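PDB 6T5Z: chitin-binding type-4 domain-containing protein from Photorhabdus laumondii subsp. laumondii, which is a copper-dependent lytic polysaccharide monooxygenase of family AA10 that probably cleaves chitin chains by oxidation. Local coordinates for residues H148-V153 and Q165-T170. Numbering follows the deposited sequence.
Sequences HVILGV and QVIDTT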
ATOM      1  N   HIS A 148      -4.492  -9.630  -6.383  1.00 12.52           N
ATOM      2  CA  HIS A 148      -3.237  -8.897  -6.481  1.00 12.92           C
ATOM      3  C   HIS A 148      -3.121  -7.936  -5.313  1.00 15.20           C
ATOM      4  O   HIS A 148      -4.129  -7.478  -4.768  1.00 15.20           O
ATOM      5  CB  HIS A 148      -3.152  -8.120  -7.798  1.00 14.97           C
ATOM      6  CG  HIS A 148      -2.911  -9.000  -8.971  1.00 16.09           C
ATOM      7  ND1 HIS A 148      -1.674  -9.542  -9.234  1.00 16.72           N
ATOM      8  CD2 HIS A 148      -3.749  -9.478  -9.923  1.00 17.24           C
ATOM      9  CE1 HIS A 148      -1.752 -10.298 -10.314  1.00 19.17           C
ATOM     10  NE2 HIS A 148      -3.000 -10.277 -10.751  1.00 18.85           N
ATOM     11  N   VAL A 149      -1.879  -7.620  -4.948  1.00 13.45           N
ATOM     12  CA  VAL A 149      -1.588  -6.670  -3.882  1.00 12.04           C
ATOM     13  C   VAL A 149      -0.976  -5.436  -4.517  1.00 11.51           C
ATOM     14  O   VAL A 149      -0.058  -5.543  -5.338  1.00 12.56           O
ATOM     15  CB  VAL A 149      -0.652  -7.266  -2.821  1.00 12.28           C
ATOM     16  CG1 VAL A 149      -0.228  -6.192  -1.822  1.00 12.93           C
ATOM     17  CG2 VAL A 149      -1.337  -8.434  -2.118  1.00  9.89           C
ATOM     18  N   ILE A 150      -1.491  -4.271  -4.143  1.00 12.35           N
ATOM     19  CA  ILE A 150      -0.980  -2.991  -4.606  1.00 12.28           C
ATOM     20  C   ILE A 150      -0.235  -2.362  -3.438  1.00 12.38           C
ATOM     21  O   ILE A 150      -0.737  -2.363  -2.309  1.00 12.77           O
ATOM     22  CB  ILE A 150      -2.126  -2.089  -5.108  1.00 10.79           C
ATOM     23  CG1 ILE A 150      -2.715  -2.680  -6.393  1.00 11.02           C
ATOM     24  CG2 ILE A 150      -1.642  -0.633  -5.281  1.00 10.35           C
ATOM     25  CD1 ILE A 150      -4.002  -2.055  -6.902  1.00 11.42           C
ATOM     26  N   LEU A 151       0.976  -1.863  -3.697  1.00 10.79           N
ATOM     27  CA  LEU A 151       1.765  -1.158  -2.692  1.00 11.87           C
ATOM     28  C   LEU A 151       1.732   0.336  -2.984  1.00 12.54           C
ATOM     29  O   LEU A 151       2.293   0.799  -3.985  1.00 13.26           O
ATOM     30  CB  LEU A 151       3.208  -1.661  -2.648  1.00 13.17           C
ATOM     31  CG  LEU A 151       4.136  -0.889  -1.700  1.00 10.89           C
ATOM     32  CD1 LEU A 151       3.707  -1.060  -0.231  1.00 14.64           C
ATOM     33  CD2 LEU A 151       5.595  -1.295  -1.864  1.00 11.00           C
ATOM     34  N   GLY A 152       1.080   1.095  -2.103  1.00 11.45           N
ATOM     35  CA  GLY A 152       1.108   2.541  -2.188  1.00 13.31           C
ATOM     36  C   GLY A 152       2.269   3.071  -1.376  1.00 12.72           C
ATOM     37  O   GLY A 152       2.510   2.615  -0.256  1.00 13.55           O
ATOM     38  N   VAL A 153       3.005   4.025  -1.952  1.00 11.83           N
ATOM     39  CA  VAL A 153       4.158   4.627  -1.286  1.00 10.88           C
ATOM     40  C   VAL A 153       4.023   6.141  -1.327  1.00 12.80           C
ATOM     41  O   VAL A 153       3.912   6.739  -2.406  1.00 13.31           O
ATOM     42  CB  VAL A 153       5.488   4.189  -1.911  1.00  9.60           C
ATOM     43  CG1 VAL A 153       6.669   4.767  -1.111  1.00 13.05           C
ATOM     44  CG2 VAL A 153       5.560   2.659  -1.981  1.00 11.05           C
ATOM     45  N   GLN A 165       1.749   1.351   2.197  1.00 12.38           N
ATOM     46  CA  GLN A 165       0.366   0.882   2.322  1.00 10.67           C
ATOM     47  C   GLN A 165       0.065  -0.202   1.289  1.00 12.34           C
ATOM     48  O   GLN A 165      -0.234   0.118   0.136  1.00 11.37           O
ATOM     49  CB  GLN A 165      -0.605   2.053   2.168  1.00 11.69           C
ATOM     50  CG  GLN A 165      -0.578   3.028   3.351  1.00 12.41           C
ATOM     51  CD  GLN A 165      -1.536   2.624   4.467  1.00 13.64           C
ATOM     52  OE1 GLN A 165      -2.741   2.517   4.253  1.00 11.34           O
ATOM     53  NE2 GLN A 165      -1.001   2.420   5.664  1.00 15.45           N
ATOM     54  N   VAL A 166       0.086  -1.491   1.711  1.00 12.89           N
ATOM     55  CA  VAL A 166      -0.375  -2.567   0.835  1.00 11.37           C
ATOM     56  C   VAL A 166      -1.901  -2.622   0.851  1.00 10.71           C
ATOM     57  O   VAL A 166      -2.555  -2.332   1.867  1.00 10.48           O
ATOM     58  CB  VAL A 166       0.251  -3.926   1.230  1.00 11.04           C
ATOM     59  CG1 VAL A 166       1.775  -3.885   1.109  1.00 11.39           C
ATOM     60  CG2 VAL A 166      -0.151  -4.339   2.655  1.00 10.75           C
ATOM     61  N   ILE A 167      -2.465  -2.974  -0.307  1.00 10.86           N
ATOM     62  CA  ILE A 167      -3.906  -3.062  -0.548  1.00 13.01           C
ATOM     63  C   ILE A 167      -4.191  -4.417  -1.186  1.00 15.46           C
ATOM     64  O   ILE A 167      -3.569  -4.777  -2.192  1.00 12.91           O
ATOM     65  CB  ILE A 167      -4.405  -1.928  -1.474  1.00 12.52           C
ATOM     66  CG1 ILE A 167      -3.944  -0.562  -0.974  1.00 11.94           C
ATOM     67  CG2 ILE A 167      -5.935  -1.946  -1.590  1.00 11.65           C
ATOM     68  CD1 ILE A 167      -4.147   0.581  -1.989  1.00 16.51           C
ATOM     69  N   ASP A 168      -5.143  -5.157  -0.627  1.00 13.14           N
ATOM     70  CA  ASP A 168      -5.551  -6.434  -1.197  1.00  9.61           C
ATOM     71  C   ASP A 168      -6.737  -6.225  -2.124  1.00 13.76           C
ATOM     72  O   ASP A 168      -7.726  -5.591  -1.742  1.00 11.91           O
ATOM     73  CB  ASP A 168      -5.923  -7.423  -0.093  1.00 11.13           C
ATOM     74  CG  ASP A 168      -4.762  -7.711   0.817  1.00 11.58           C
ATOM     75  OD1 ASP A 168      -4.705  -7.117   1.914  1.00 12.04           O
ATOM     76  OD2 ASP A 168      -3.899  -8.519   0.414  1.00 11.46           O
ATOM     77  N   THR A 169      -6.634  -6.746  -3.345  1.00 10.75           N
ATOM     78  CA  THR A 169      -7.656  -6.507  -4.355  1.00 12.81           C
ATOM     79  C   THR A 169      -7.995  -7.802  -5.072  1.00 15.59           C
ATOM     80  O   THR A 169      -7.144  -8.678  -5.239  1.00 14.45           O
ATOM     81  CB  THR A 169      -7.209  -5.460  -5.411  1.00 14.41           C
ATOM     82  OG1 THR A 169      -6.108  -5.978  -6.170  1.00 16.00           O
ATOM     83  CG2 THR A 169      -6.775  -4.163  -4.748  1.00 15.81           C
ATOM     84  N   THR A 170      -9.254  -7.902  -5.497  1.00 15.29           N
ATOM     85  CA  THR A 170      -9.709  -8.905  -6.456  1.00 14.95           C
ATOM     86  C   THR A 170     -10.061  -8.151  -7.736  1.00 15.23           C
ATOM     87  O   THR A 170     -11.034  -7.391  -7.761  1.00 17.16           O
ATOM     88  CB  THR A 170     -10.911  -9.692  -5.938  1.00 16.03           C
ATOM     89  OG1 THR A 170     -10.514 -10.497  -4.827  1.00 18.16           O
ATOM     90  CG2 THR A 170     -11.442 -10.616  -7.025  1.00 15.70           C
TER
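Val149, Leu151, Val166 and Asp168 share one face of two antiparallel strands, 148-153 and 165-170. Val166 touches both Val149 and Leu151, and Asp168 touches Val149. Val149 CG1, anti to the backbone N (chi1 173°), lies 3.8 Å from Val166 CB. Leu151 CD1 lies 3.7 Å from Val166 CG1. Both pairs meet at a slant. Val149 and Asp168 instead lie side by side and point the same way. Here Val149 CG2, anti to the carbonyl carbon, is 3.6 Å from Asp168 OD2. The carboxylate is buried, but OD2 forms a salt bridge with Arg10 and a hydrogen bond with Tyr147.

The other face carries His148, Ile150, Gln165, Ile167 and Thr169. Ile150 and Thr169 cross at about a right angle, with CD1 of Ile150 4.1 Å from CG2 of Thr169. Ile150 and Ile167 sit directly across from each other, and both touch Phe82 of strand 79-86. Thr169 has OG1 between its backbone N and carbonyl carbon (chi1 66°). From there Thr169 OG1 donates to His148 O at 2.9 Å, from above the carbonyl plane. Thr169 N reaches the same His148 O at 3.0 Å, almost in line with the C=O, so two donors grip it. Main-chain bonds also pair Ile150 with Ile167 and Gly152 with Gln165. Gln165 bends away from strand 148-153, and its OE1 is hydrogen-bonded to Ser9 OG and Ile4 N. Its side chain lies about 11 Å from a bound copper ion. Strands 148-156 and 161-172 form a beta hairpin in the core of the immunoglobulin-like beta-sandwich typical of AA10 monooxygenases.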